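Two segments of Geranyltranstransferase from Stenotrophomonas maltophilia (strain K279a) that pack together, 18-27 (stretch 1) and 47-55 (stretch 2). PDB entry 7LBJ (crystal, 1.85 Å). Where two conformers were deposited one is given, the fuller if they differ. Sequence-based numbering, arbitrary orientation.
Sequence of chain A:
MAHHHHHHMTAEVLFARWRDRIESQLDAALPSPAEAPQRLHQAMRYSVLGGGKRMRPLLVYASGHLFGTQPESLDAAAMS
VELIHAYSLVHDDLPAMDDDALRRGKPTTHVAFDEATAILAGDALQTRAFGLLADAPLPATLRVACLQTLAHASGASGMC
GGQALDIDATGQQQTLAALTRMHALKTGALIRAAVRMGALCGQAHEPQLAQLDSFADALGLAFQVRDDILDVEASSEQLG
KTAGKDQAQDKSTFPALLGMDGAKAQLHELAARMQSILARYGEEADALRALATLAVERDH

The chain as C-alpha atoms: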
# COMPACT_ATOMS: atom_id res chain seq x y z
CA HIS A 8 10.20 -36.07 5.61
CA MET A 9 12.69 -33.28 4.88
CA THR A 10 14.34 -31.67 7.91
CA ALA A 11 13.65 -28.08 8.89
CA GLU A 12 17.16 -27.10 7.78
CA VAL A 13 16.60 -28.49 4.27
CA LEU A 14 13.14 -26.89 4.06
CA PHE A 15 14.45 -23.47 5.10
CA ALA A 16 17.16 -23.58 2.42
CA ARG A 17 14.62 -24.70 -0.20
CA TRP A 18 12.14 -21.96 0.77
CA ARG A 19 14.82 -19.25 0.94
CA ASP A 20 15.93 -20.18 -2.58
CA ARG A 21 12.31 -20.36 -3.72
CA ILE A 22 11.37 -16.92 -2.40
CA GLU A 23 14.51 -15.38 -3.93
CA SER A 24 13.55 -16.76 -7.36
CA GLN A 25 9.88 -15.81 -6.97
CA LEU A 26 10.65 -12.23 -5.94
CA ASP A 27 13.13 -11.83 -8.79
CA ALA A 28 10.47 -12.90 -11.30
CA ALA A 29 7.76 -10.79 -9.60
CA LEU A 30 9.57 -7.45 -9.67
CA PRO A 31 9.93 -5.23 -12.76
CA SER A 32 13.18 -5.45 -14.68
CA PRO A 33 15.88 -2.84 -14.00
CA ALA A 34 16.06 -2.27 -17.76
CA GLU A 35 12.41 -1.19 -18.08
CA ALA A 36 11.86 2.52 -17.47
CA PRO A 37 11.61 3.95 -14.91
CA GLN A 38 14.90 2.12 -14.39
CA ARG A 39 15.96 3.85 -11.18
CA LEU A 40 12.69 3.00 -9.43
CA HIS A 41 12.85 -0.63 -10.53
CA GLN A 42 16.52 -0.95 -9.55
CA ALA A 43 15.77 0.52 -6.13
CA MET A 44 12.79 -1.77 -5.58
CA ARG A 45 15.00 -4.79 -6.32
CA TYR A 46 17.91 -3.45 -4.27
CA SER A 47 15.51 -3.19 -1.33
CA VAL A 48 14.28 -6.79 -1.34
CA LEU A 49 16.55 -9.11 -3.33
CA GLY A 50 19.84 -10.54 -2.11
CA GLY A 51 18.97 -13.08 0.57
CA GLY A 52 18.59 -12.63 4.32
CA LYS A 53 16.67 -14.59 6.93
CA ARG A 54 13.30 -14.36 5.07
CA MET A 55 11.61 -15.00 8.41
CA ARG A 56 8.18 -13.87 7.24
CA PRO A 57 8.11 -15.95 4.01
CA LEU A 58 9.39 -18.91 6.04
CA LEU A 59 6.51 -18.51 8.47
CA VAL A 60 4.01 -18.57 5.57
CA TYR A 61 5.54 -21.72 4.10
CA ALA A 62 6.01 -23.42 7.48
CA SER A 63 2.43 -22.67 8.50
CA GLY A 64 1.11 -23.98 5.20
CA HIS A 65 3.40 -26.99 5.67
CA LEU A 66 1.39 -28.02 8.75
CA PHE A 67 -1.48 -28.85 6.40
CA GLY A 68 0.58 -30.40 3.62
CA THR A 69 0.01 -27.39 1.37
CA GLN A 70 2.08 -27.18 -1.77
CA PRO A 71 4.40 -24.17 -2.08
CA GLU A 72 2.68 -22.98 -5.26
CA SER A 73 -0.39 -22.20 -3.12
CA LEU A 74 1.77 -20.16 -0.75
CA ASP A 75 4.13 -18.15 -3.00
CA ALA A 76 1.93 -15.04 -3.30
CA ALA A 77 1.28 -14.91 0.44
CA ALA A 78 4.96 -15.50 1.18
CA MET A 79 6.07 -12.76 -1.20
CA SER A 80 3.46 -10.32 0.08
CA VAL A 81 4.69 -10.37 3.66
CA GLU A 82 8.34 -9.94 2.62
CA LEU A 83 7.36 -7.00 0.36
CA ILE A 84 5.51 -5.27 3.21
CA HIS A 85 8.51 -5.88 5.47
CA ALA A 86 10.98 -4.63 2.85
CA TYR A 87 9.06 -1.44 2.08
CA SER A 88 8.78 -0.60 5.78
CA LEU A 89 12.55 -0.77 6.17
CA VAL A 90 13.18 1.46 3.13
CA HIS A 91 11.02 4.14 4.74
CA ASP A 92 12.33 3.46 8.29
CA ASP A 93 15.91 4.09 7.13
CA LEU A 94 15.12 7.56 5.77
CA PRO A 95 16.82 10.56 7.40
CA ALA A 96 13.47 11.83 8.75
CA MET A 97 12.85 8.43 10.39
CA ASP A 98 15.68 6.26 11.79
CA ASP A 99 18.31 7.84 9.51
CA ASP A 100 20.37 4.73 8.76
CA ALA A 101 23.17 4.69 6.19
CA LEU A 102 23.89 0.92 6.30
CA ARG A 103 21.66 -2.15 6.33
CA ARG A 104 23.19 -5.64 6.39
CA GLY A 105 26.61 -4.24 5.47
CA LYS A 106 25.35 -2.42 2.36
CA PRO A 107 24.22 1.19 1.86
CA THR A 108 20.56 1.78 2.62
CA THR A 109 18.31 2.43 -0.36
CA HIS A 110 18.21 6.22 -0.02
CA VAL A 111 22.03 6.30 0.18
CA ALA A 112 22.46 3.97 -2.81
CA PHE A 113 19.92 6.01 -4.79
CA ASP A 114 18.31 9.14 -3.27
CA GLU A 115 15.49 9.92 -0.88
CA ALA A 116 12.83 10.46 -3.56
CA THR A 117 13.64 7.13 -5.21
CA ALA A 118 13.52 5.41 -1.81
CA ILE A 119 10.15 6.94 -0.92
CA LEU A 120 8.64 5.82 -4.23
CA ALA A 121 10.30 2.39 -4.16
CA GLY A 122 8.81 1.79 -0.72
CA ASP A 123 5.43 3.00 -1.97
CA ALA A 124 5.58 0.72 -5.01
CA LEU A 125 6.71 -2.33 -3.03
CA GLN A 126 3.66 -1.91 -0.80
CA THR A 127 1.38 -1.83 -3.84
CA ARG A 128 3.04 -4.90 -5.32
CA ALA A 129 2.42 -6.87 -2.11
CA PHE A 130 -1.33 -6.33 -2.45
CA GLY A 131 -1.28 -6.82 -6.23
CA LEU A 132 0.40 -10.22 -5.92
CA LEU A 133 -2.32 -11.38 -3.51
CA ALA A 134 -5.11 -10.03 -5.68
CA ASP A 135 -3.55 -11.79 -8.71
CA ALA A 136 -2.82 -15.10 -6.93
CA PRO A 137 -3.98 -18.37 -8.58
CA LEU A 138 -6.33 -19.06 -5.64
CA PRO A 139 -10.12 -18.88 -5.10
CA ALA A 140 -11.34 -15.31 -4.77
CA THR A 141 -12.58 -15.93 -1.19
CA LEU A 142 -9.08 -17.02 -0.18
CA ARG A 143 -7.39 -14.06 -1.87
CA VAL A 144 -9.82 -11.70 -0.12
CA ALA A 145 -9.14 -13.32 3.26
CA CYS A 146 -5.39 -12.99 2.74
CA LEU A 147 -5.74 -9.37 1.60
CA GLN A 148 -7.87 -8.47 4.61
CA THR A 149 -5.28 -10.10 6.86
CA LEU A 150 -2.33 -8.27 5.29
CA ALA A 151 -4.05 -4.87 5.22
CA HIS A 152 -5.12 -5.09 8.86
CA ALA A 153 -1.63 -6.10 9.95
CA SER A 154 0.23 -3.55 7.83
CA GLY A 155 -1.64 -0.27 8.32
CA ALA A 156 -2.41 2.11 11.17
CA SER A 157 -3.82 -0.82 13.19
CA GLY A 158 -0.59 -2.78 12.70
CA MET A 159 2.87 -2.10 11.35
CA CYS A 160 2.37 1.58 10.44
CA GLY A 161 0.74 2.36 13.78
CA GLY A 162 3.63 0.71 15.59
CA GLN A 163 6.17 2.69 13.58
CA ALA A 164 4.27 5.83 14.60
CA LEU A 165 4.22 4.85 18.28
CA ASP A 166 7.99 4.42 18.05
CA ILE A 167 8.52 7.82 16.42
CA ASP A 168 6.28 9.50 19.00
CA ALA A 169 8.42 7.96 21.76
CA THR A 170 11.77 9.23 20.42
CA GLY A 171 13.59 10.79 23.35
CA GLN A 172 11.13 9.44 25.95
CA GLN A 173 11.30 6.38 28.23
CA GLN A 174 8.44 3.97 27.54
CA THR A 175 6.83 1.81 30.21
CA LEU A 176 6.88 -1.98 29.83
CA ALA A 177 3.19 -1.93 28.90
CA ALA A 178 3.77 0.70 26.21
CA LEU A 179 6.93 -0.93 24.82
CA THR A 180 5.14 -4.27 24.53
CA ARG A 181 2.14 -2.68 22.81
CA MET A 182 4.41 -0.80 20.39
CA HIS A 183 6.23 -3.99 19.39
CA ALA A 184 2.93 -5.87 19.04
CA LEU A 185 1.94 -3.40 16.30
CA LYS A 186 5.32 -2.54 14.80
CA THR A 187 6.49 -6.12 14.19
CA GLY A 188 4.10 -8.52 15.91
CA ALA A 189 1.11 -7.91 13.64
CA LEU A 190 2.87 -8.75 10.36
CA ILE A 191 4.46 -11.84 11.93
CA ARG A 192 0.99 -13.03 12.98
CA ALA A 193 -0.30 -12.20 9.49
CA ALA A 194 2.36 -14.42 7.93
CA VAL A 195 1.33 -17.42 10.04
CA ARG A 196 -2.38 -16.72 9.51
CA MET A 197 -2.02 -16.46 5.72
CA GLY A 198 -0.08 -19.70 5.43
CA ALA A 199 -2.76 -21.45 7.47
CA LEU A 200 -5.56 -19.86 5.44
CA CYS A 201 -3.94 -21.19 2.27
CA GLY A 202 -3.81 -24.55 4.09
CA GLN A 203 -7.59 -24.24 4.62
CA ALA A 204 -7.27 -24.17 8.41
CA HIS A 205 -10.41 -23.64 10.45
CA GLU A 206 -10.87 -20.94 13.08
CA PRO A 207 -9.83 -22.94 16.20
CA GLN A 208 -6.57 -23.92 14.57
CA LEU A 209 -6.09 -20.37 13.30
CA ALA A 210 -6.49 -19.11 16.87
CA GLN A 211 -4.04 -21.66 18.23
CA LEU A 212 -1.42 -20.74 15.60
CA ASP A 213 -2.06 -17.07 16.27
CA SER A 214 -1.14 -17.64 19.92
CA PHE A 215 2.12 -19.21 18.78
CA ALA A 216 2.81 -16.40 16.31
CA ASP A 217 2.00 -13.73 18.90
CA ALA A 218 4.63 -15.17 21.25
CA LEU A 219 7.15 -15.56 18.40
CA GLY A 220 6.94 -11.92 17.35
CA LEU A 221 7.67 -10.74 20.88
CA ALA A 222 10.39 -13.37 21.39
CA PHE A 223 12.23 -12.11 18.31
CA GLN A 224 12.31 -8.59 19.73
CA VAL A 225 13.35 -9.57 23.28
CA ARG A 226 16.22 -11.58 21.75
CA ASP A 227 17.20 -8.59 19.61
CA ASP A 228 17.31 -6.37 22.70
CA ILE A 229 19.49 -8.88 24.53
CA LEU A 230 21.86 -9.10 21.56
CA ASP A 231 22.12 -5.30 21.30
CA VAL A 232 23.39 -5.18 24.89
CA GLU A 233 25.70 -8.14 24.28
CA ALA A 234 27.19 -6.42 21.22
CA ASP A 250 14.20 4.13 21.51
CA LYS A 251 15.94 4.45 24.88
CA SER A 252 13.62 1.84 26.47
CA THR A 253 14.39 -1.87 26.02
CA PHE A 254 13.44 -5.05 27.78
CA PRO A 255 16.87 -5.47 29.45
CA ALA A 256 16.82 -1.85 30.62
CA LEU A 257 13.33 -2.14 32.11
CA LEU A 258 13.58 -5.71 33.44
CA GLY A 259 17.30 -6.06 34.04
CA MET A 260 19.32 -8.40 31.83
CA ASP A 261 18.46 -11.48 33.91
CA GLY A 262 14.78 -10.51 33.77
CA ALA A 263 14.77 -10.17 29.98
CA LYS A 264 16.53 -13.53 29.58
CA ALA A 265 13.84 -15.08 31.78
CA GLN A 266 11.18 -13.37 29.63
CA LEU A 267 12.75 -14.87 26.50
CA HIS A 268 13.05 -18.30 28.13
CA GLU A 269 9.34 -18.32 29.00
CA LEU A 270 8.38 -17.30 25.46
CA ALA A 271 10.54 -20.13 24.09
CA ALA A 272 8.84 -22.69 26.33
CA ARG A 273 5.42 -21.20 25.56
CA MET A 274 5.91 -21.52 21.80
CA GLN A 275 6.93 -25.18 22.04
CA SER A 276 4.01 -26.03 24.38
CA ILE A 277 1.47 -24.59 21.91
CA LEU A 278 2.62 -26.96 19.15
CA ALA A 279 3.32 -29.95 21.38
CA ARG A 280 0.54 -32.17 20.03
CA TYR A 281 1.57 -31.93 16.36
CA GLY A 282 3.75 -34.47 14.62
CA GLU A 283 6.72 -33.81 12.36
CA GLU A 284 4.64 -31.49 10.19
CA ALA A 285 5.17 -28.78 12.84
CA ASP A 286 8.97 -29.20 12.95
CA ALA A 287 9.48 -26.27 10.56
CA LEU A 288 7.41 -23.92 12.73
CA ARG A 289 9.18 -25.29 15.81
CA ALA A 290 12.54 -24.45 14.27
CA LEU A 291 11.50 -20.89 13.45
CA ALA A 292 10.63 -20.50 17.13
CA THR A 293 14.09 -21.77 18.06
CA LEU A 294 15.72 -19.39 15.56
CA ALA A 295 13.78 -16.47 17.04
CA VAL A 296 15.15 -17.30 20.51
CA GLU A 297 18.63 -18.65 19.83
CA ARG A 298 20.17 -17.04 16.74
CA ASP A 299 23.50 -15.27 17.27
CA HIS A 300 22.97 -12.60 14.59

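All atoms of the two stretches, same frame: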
# COMPACT_ATOMS: atom_id res chain seq x y z
N TRP A 18 13.07 -23.09 0.80
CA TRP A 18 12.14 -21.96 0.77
C TRP A 18 12.85 -20.62 0.60
O TRP A 18 12.31 -19.71 -0.04
CB TRP A 18 11.30 -21.95 2.05
CG TRP A 18 10.40 -23.15 2.17
CD1 TRP A 18 9.92 -23.91 1.16
CD2 TRP A 18 9.88 -23.70 3.38
NE1 TRP A 18 9.13 -24.92 1.66
CE2 TRP A 18 9.08 -24.81 3.03
CE3 TRP A 18 10.00 -23.36 4.73
CZ2 TRP A 18 8.41 -25.59 3.98
CZ3 TRP A 18 9.33 -24.14 5.68
CH2 TRP A 18 8.55 -25.24 5.29
N ARG A 19 14.05 -20.47 1.17
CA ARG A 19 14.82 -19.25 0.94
C ARG A 19 15.25 -19.12 -0.52
O ARG A 19 15.22 -18.02 -1.09
CB ARG A 19 16.04 -19.21 1.86
CG ARG A 19 15.69 -18.77 3.29
CD ARG A 19 16.81 -19.01 4.30
NE ARG A 19 16.45 -18.47 5.61
CZ ARG A 19 16.90 -18.93 6.77
NH1 ARG A 19 17.73 -19.97 6.83
NH2 ARG A 19 16.50 -18.34 7.90
N ASP A 20 15.64 -20.22 -1.15
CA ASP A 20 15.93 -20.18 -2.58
C ASP A 20 14.67 -19.90 -3.38
O ASP A 20 14.70 -19.12 -4.34
CB ASP A 20 16.55 -21.50 -3.05
CG ASP A 20 17.94 -21.71 -2.51
OD1 ASP A 20 18.57 -20.70 -2.13
OD2 ASP A 20 18.41 -22.87 -2.50
N ARG A 21 13.57 -20.53 -3.00
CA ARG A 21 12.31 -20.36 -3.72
C ARG A 21 11.85 -18.91 -3.68
O ARG A 21 11.47 -18.34 -4.71
CB ARG A 21 11.25 -21.29 -3.13
CG ARG A 21 9.92 -21.17 -3.81
CD ARG A 21 8.92 -22.22 -3.36
NE ARG A 21 7.77 -22.18 -4.26
CZ ARG A 21 7.64 -22.95 -5.33
NH1 ARG A 21 8.54 -23.89 -5.63
NH2 ARG A 21 6.59 -22.76 -6.14
N ILE A 22 11.87 -18.29 -2.49
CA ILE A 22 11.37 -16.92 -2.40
C ILE A 22 12.29 -15.94 -3.13
O ILE A 22 11.82 -14.96 -3.73
CB ILE A 22 11.12 -16.53 -0.92
CG1 ILE A 22 10.08 -15.39 -0.83
CG2 ILE A 22 12.40 -16.12 -0.19
CD1 ILE A 22 8.68 -15.80 -1.26
N GLU A 23 13.60 -16.21 -3.14
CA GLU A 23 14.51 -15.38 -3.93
C GLU A 23 14.13 -15.42 -5.41
O GLU A 23 14.07 -14.38 -6.08
CB GLU A 23 15.95 -15.86 -3.74
CG GLU A 23 16.98 -14.88 -4.24
CD GLU A 23 17.09 -13.64 -3.36
OE1 GLU A 23 16.80 -13.73 -2.15
OE2 GLU A 23 17.46 -12.57 -3.90
N SER A 24 13.88 -16.62 -5.94
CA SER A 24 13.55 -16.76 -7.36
C SER A 24 12.19 -16.15 -7.67
O SER A 24 11.99 -15.56 -8.74
CB SER A 24 13.58 -18.23 -7.76
OG SER A 24 13.18 -18.40 -9.10
N GLN A 25 11.23 -16.33 -6.76
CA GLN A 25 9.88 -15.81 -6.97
C GLN A 25 9.88 -14.29 -6.97
O GLN A 25 9.26 -13.65 -7.82
CB GLN A 25 8.94 -16.35 -5.90
CG GLN A 25 8.62 -17.82 -6.05
CD GLN A 25 7.57 -18.07 -7.12
OE1 GLN A 25 6.66 -17.27 -7.28
NE2 GLN A 25 7.69 -19.18 -7.83
N LEU A 26 10.57 -13.69 -6.00
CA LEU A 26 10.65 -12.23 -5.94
C LEU A 26 11.36 -11.66 -7.16
O LEU A 26 10.98 -10.61 -7.68
CB LEU A 26 11.35 -11.81 -4.65
CG LEU A 26 10.56 -11.99 -3.36
CD1 LEU A 26 11.52 -11.96 -2.14
CD2 LEU A 26 9.44 -10.94 -3.19
N ASP A 27 12.43 -12.32 -7.61
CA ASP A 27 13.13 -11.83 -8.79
C ASP A 27 12.21 -11.82 -10.01
O ASP A 27 12.21 -10.87 -10.79
CB ASP A 27 14.37 -12.69 -9.06
CG ASP A 27 15.08 -12.33 -10.36
OD1 ASP A 27 15.60 -11.19 -10.47
OD2 ASP A 27 15.11 -13.18 -11.27
N SER A 47 16.12 -3.19 -2.65
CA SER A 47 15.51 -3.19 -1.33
C SER A 47 14.95 -4.55 -0.92
O SER A 47 14.54 -4.68 0.24
CB SER A 47 14.36 -2.16 -1.29
OG SER A 47 14.83 -0.87 -1.63
N VAL A 48 14.86 -5.54 -1.81
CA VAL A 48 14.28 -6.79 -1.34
C VAL A 48 15.04 -8.03 -1.79
O VAL A 48 14.99 -9.06 -1.11
CB VAL A 48 12.78 -6.87 -1.71
CG1 VAL A 48 12.60 -7.15 -3.14
CG2 VAL A 48 12.08 -7.93 -0.87
N LEU A 49 15.80 -7.95 -2.89
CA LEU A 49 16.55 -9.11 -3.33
C LEU A 49 17.89 -9.18 -2.59
O LEU A 49 18.34 -8.22 -1.96
CB LEU A 49 16.79 -9.10 -4.85
CG LEU A 49 15.51 -9.05 -5.73
CD1 LEU A 49 15.80 -9.07 -7.21
CD2 LEU A 49 14.56 -10.19 -5.35
N GLY A 50 18.52 -10.35 -2.68
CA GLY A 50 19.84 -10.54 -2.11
C GLY A 50 19.89 -11.31 -0.81
O GLY A 50 20.86 -11.15 -0.06
N GLY A 51 18.88 -12.13 -0.53
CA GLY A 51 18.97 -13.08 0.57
C GLY A 51 18.45 -12.57 1.90
O GLY A 51 17.46 -11.82 1.93
N GLY A 52 19.09 -12.96 3.00
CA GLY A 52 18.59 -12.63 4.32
C GLY A 52 17.77 -13.76 4.92
O GLY A 52 17.54 -14.81 4.31
N LYS A 53 17.33 -13.52 6.17
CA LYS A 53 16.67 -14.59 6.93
C LYS A 53 15.36 -15.02 6.30
O LYS A 53 14.99 -16.19 6.42
CB LYS A 53 16.43 -14.17 8.38
CG LYS A 53 17.67 -13.90 9.22
CD LYS A 53 17.26 -13.23 10.54
CE LYS A 53 18.45 -12.76 11.35
NZ LYS A 53 19.00 -13.86 12.18
N ARG A 54 14.63 -14.09 5.66
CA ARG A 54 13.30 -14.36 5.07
C ARG A 54 12.35 -14.96 6.11
O ARG A 54 11.59 -15.88 5.83
CB ARG A 54 13.40 -15.27 3.84
CG ARG A 54 14.35 -14.81 2.75
CD ARG A 54 13.94 -13.45 2.16
NE ARG A 54 14.64 -13.19 0.90
CZ ARG A 54 14.67 -12.00 0.31
NH1 ARG A 54 14.06 -10.95 0.85
NH2 ARG A 54 15.34 -11.86 -0.83
N MET A 55 12.40 -14.42 7.33
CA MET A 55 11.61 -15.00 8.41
C MET A 55 10.13 -15.00 8.09
O MET A 55 9.44 -16.00 8.33
CB MET A 55 11.88 -14.23 9.71
CG MET A 55 11.15 -14.80 10.91
SD MET A 55 11.85 -16.36 11.50
CE MET A 55 13.55 -16.31 10.88
O HOH W 1 16.14 -15.49 -0.18

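One carboxylate organizes most of this contact. Glu 23, on the helix of stretch 1, reaches into the triple-glycine loop of stretch 2 and divides its oxygens: OE2 accepts a nearly straight hydrogen bond from Gly 50 N at 2.7 Å, while OE1 takes a weak one from Gly 51 N at 3.1 Å and a salt bridge from Arg 54 NH2, 2.7 Å from Glu 23 OE1. A loop without regular structure can leave amides without backbone partners, and here an acidic side chain pairs with two consecutive ones. All three glycines have positive phi, and a CB on any of them would be jammed against the preceding carbonyl oxygen, so the backbone path alone calls for glycine.

The segments pass in opposite directions, Arg 19 CA lying 6.6 Å from Arg 54 CA and Glu 23 CA 6.6 Å from Leu 49 CA. Arg 54 ties the loop to itself as well as to the helix. Its NH1 and NH2 hydrogen-bond to Val 48 O at 2.9 and 2.8 Å, so the guanidinium ties the backbone at Val 48 to the residue that carries it, across the glycines between, while Glu 23 meets it at the edge, near its plane. Leu 26 CD1 lies over one face, 4.0 Å from Arg 54 CZ, and Ile 22 CG2 packs 3.8 Å from Arg 54 CG, giving the charged side chain an apolar flank. A water completes the network, donating to Arg 19 O and Glu 23 OE1 and accepting from Arg 54 NE.

One helical turn before Glu 23, Arg 19 turns its extended side chain to the loop's backbone: NE and NH2 both donate to Lys 53 O, at 2.8 and 3.0 Å. One turn beyond Glu 23, the contact becomes greasy. Leu 26 CB meets Leu 49 CD2 at 3.7 Å, and Leu 26 CD1 approaches Val 48 CG2 at 4.3 Å.

The rule is legible: helix residues spaced three or four apart meet the loop in reverse order, with polar side chains meeting backbone amides and a carbonyl and leucine covering the arginine.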